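Local coordinates for protein peptidase M3B, oligoendopeptidase F (Enterococcus faecium, PDB 2QR4) that probably hydrolyses peptide bonds in short peptides, as a family M3 metallopeptidase of the oligoendopeptidase F type, at residues 245-256 with 553-563. Residues are numbered along the deposited sequence; the frame is centred on the assembly and turned at random.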
loop_
_atom_site.group_PDB
_atom_site.type_symbol
_atom_site.label_atom_id
_atom_site.label_comp_id
_atom_site.label_asym_id
_atom_site.label_seq_id
_atom_site.Cartn_x
_atom_site.Cartn_y
_atom_site.Cartn_z
ATOM N N PRO A 245 11.525 17.592 21.973
ATOM C CA PRO A 245 12.072 16.467 22.725
ATOM C C PRO A 245 10.975 15.430 22.955
ATOM O O PRO A 245 9.812 15.796 23.117
ATOM C CB PRO A 245 12.469 17.095 24.074
ATOM C CG PRO A 245 12.398 18.583 23.884
ATOM C CD PRO A 245 11.482 18.850 22.746
ATOM N N GLU A 246 11.340 14.150 22.965
ATOM C CA GLU A 246 10.380 13.077 23.224
ATOM C C GLU A 246 9.654 13.264 24.567
ATOM O O GLU A 246 8.521 12.818 24.744
ATOM C CB GLU A 246 11.076 11.712 23.200
ATOM C CG GLU A 246 11.477 11.233 21.807
ATOM C CD GLU A 246 11.668 9.724 21.757
ATOM O OE1 GLU A 246 10.711 9.010 21.381
ATOM O OE2 GLU A 246 12.762 9.243 22.116
ATOM N N SER A 247 10.306 13.935 25.512
ATOM C CA SER A 247 9.720 14.144 26.819
ATOM C C SER A 247 8.399 14.925 26.782
ATOM O O SER A 247 7.585 14.753 27.672
ATOM C CB SER A 247 10.699 14.878 27.713
ATOM O OG SER A 247 10.875 16.194 27.231
ATOM N N VAL A 248 8.171 15.797 25.796
ATOM C CA VAL A 248 6.872 16.453 25.781
ATOM C C VAL A 248 5.770 15.422 25.540
ATOM O O VAL A 248 4.703 15.497 26.142
ATOM C CB VAL A 248 6.742 17.695 24.825
ATOM C CG1 VAL A 248 8.081 18.389 24.594
ATOM C CG2 VAL A 248 6.094 17.323 23.540
ATOM N N TYR A 249 6.055 14.431 24.707
ATOM C CA TYR A 249 5.085 13.381 24.394
ATOM C C TYR A 249 4.834 12.472 25.616
ATOM O O TYR A 249 3.681 12.159 25.930
ATOM C CB TYR A 249 5.601 12.564 23.209
ATOM C CG TYR A 249 4.576 11.862 22.339
ATOM C CD1 TYR A 249 3.836 10.764 22.807
ATOM C CD2 TYR A 249 4.390 12.261 21.017
ATOM C CE1 TYR A 249 2.922 10.099 21.964
ATOM C CE2 TYR A 249 3.480 11.613 20.178
ATOM C CZ TYR A 249 2.758 10.540 20.641
ATOM O OH TYR A 249 1.879 9.931 19.768
ATOM N N ASP A 250 5.900 12.048 26.303
ATOM C CA ASP A 250 5.754 11.210 27.520
ATOM C C ASP A 250 4.963 11.928 28.599
ATOM O O ASP A 250 4.020 11.378 29.151
ATOM C CB ASP A 250 7.107 10.796 28.110
ATOM C CG ASP A 250 7.892 9.857 27.199
ATOM O OD1 ASP A 250 7.276 9.128 26.398
ATOM O OD2 ASP A 250 9.139 9.852 27.293
ATOM N N THR A 251 5.343 13.169 28.879
ATOM C CA THR A 251 4.636 13.995 29.847
ATOM C C THR A 251 3.143 14.091 29.548
ATOM O O THR A 251 2.318 13.939 30.447
ATOM C CB THR A 251 5.210 15.401 29.881
ATOM O OG1 THR A 251 6.559 15.341 30.335
ATOM C CG2 THR A 251 4.415 16.272 30.812
ATOM N N LEU A 252 2.802 14.336 28.287
ATOM C CA LEU A 252 1.395 14.410 27.880
ATOM C C LEU A 252 0.671 13.107 28.189
ATOM O O LEU A 252 -0.350 13.101 28.878
ATOM C CB LEU A 252 1.258 14.743 26.389
ATOM C CG LEU A 252 -0.161 14.611 25.830
ATOM C CD1 LEU A 252 -1.076 15.785 26.276
ATOM C CD2 LEU A 252 -0.094 14.519 24.320
ATOM N N VAL A 253 1.209 11.999 27.694
ATOM C CA VAL A 253 0.569 10.700 27.897
ATOM C C VAL A 253 0.466 10.321 29.390
ATOM O O VAL A 253 -0.564 9.810 29.835
ATOM C CB VAL A 253 1.270 9.598 27.057
ATOM C CG1 VAL A 253 0.767 8.212 27.425
ATOM C CG2 VAL A 253 1.047 9.865 25.577
ATOM N N ASP A 254 1.516 10.605 30.160
ATOM C CA ASP A 254 1.537 10.295 31.597
ATOM C C ASP A 254 0.580 11.131 32.425
ATOM O O ASP A 254 -0.101 10.601 33.304
ATOM C CB ASP A 254 2.949 10.426 32.180
ATOM C CG ASP A 254 3.889 9.357 31.650
ATOM O OD1 ASP A 254 3.398 8.407 31.002
ATOM O OD2 ASP A 254 5.116 9.463 31.868
ATOM N N VAL A 255 0.547 12.438 32.182
ATOM C CA VAL A 255 -0.355 13.303 32.944
ATOM C C VAL A 255 -1.819 12.988 32.619
ATOM O O VAL A 255 -2.663 12.918 33.509
ATOM C CB VAL A 255 -0.045 14.793 32.710
ATOM C CG1 VAL A 255 -1.092 15.663 33.376
ATOM C CG2 VAL A 255 1.370 15.138 33.232
ATOM N N VAL A 256 -2.114 12.757 31.345
ATOM C CA VAL A 256 -3.462 12.392 30.951
ATOM C C VAL A 256 -3.879 11.059 31.572
ATOM O O VAL A 256 -4.971 10.944 32.114
ATOM C CB VAL A 256 -3.645 12.380 29.418
ATOM C CG1 VAL A 256 -4.974 11.757 29.056
ATOM C CG2 VAL A 256 -3.564 13.814 28.859
HETATM N N MSE A 553 6.935 22.960 28.187
HETATM C CA MSE A 553 6.178 21.792 27.757
HETATM C C MSE A 553 6.855 20.454 28.061
HETATM O O MSE A 553 6.272 19.386 27.839
HETATM C CB MSE A 553 5.848 21.907 26.275
HETATM C CG MSE A 553 4.702 22.863 25.989
HETATM SE SE MSE A 553 4.367 22.964 24.071
HETATM C CE MSE A 553 2.454 23.296 24.049
ATOM N N THR A 554 8.083 20.518 28.562
ATOM C CA THR A 554 8.806 19.322 28.969
ATOM C C THR A 554 8.332 18.887 30.349
ATOM O O THR A 554 8.570 17.749 30.763
ATOM C CB THR A 554 10.324 19.569 29.045
ATOM O OG1 THR A 554 10.585 20.624 29.969
ATOM C CG2 THR A 554 10.890 19.963 27.691
ATOM N N GLN A 555 7.655 19.796 31.051
ATOM C CA GLN A 555 7.215 19.546 32.426
ATOM C C GLN A 555 5.701 19.376 32.516
ATOM O O GLN A 555 4.969 19.813 31.641
ATOM C CB GLN A 555 7.678 20.665 33.362
ATOM C CG GLN A 555 9.198 20.816 33.495
ATOM C CD GLN A 555 9.875 19.558 34.007
ATOM O OE1 GLN A 555 10.957 19.199 33.553
ATOM N NE2 GLN A 555 9.236 18.877 34.950
ATOM N N ALA A 556 5.243 18.754 33.595
ATOM C CA ALA A 556 3.845 18.359 33.757
ATOM C C ALA A 556 2.910 19.505 34.172
ATOM O O ALA A 556 1.704 19.456 33.928
ATOM C CB ALA A 556 3.760 17.231 34.781
ATOM N N ALA A 557 3.471 20.528 34.805
ATOM C CA ALA A 557 2.675 21.553 35.461
ATOM C C ALA A 557 1.618 22.169 34.549
ATOM O O ALA A 557 0.481 22.364 34.958
ATOM C CB ALA A 557 3.582 22.641 36.032
ATOM N N TYR A 558 1.982 22.473 33.313
ATOM C CA TYR A 558 1.055 23.174 32.436
ATOM C C TYR A 558 -0.138 22.301 32.080
ATOM O O TYR A 558 -1.220 22.820 31.811
ATOM C CB TYR A 558 1.744 23.713 31.170
ATOM C CG TYR A 558 1.947 22.695 30.049
ATOM C CD1 TYR A 558 2.790 21.596 30.213
ATOM C CD2 TYR A 558 1.328 22.862 28.814
ATOM C CE1 TYR A 558 2.993 20.694 29.188
ATOM C CE2 TYR A 558 1.540 21.967 27.780
ATOM C CZ TYR A 558 2.358 20.880 27.973
ATOM O OH TYR A 558 2.534 19.967 26.948
ATOM N N ILE A 559 0.042 20.983 32.089
ATOM C CA ILE A 559 -1.099 20.117 31.816
ATOM C C ILE A 559 -1.873 19.938 33.100
ATOM O O ILE A 559 -3.109 19.940 33.104
ATOM C CB ILE A 559 -0.693 18.758 31.222
ATOM C CG1 ILE A 559 0.050 18.967 29.898
ATOM C CG2 ILE A 559 -1.919 17.923 30.968
ATOM C CD1 ILE A 559 0.771 17.741 29.403
ATOM N N GLU A 560 -1.143 19.816 34.200
ATOM C CA GLU A 560 -1.789 19.739 35.506
ATOM C C GLU A 560 -2.666 20.966 35.825
ATOM O O GLU A 560 -3.728 20.818 36.417
ATOM C CB GLU A 560 -0.777 19.394 36.611
ATOM C CG GLU A 560 -0.591 17.864 36.734
ATOM C CD GLU A 560 0.709 17.431 37.395
ATOM O OE1 GLU A 560 1.458 18.291 37.907
ATOM O OE2 GLU A 560 0.978 16.205 37.407
ATOM N N ASP A 561 -2.255 22.158 35.391
ATOM C CA ASP A 561 -3.084 23.359 35.566
ATOM C C ASP A 561 -4.402 23.268 34.787
ATOM O O ASP A 561 -5.458 23.651 35.288
ATOM C CB ASP A 561 -2.333 24.612 35.135
ATOM C CG ASP A 561 -1.210 24.981 36.085
ATOM O OD1 ASP A 561 -1.196 24.468 37.234
ATOM O OD2 ASP A 561 -0.344 25.789 35.674
ATOM N N ALA A 562 -4.330 22.761 33.561
ATOM C CA ALA A 562 -5.511 22.596 32.738
ATOM C C ALA A 562 -6.452 21.600 33.416
ATOM O O ALA A 562 -7.643 21.872 33.589
ATOM C CB ALA A 562 -5.119 22.111 31.344
HETATM N N MSE A 563 -5.895 20.458 33.815
HETATM C CA MSE A 563 -6.637 19.440 34.540
HETATM C C MSE A 563 -7.345 20.003 35.770
HETATM O O MSE A 563 -8.505 19.685 36.032
HETATM C CB MSE A 563 -5.714 18.302 34.950
HETATM C CG MSE A 563 -5.206 17.467 33.793
HETATM SE SE MSE A 563 -6.637 16.609 32.756
HETATM C CE MSE A 563 -5.501 15.736 31.422
HETATM O O HOH W 1 4.124 17.818 27.374
#
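Helix 246-256 runs alongside residues 553-563, a loop followed by the beginning of a helix; the short helix axes come within 9.9 Å, cross at -31° and run in roughly the same direction, and Val248 and Thr554 bring their CA atoms to 4.7 Å. Val255 points at the other segment and sets its two methyls on two residues. Its CG1, turned anti to the backbone N (chi1 173°), lies 3.4 Å from Ile559 CG2, while its CG2 meets Ala556 CB at 3.5 Å. One turn earlier, Thr251 CG2 rests on Ala556 CA, and Ile559 CD1 reaches the backbone of Leu252, 3.7 Å from its CA. Further along, the CE methyl of selenomethionine Met563 packs on Val256 CG2.

The loop end is more polar. Thr251 OG1 lies 2.9 Å from Ser247 O and 3.2 Å from Thr554 O; which carbonyl receives its single proton is not settled. A bridging water donates to Val248 O and Met553 O. Its oxygen lies 2.7 Å from Tyr558 OH, from which it accepts.

The contact joins helix 246-258 to the C-terminal helix and its preceding loop in the largely helical peptidase fold. Helix 418-454 meets Leu252, Val256 and Met563 through Thr440, Phe437 and Phe432, while helix 503-520 packs against Leu252, Met553 and Tyr558.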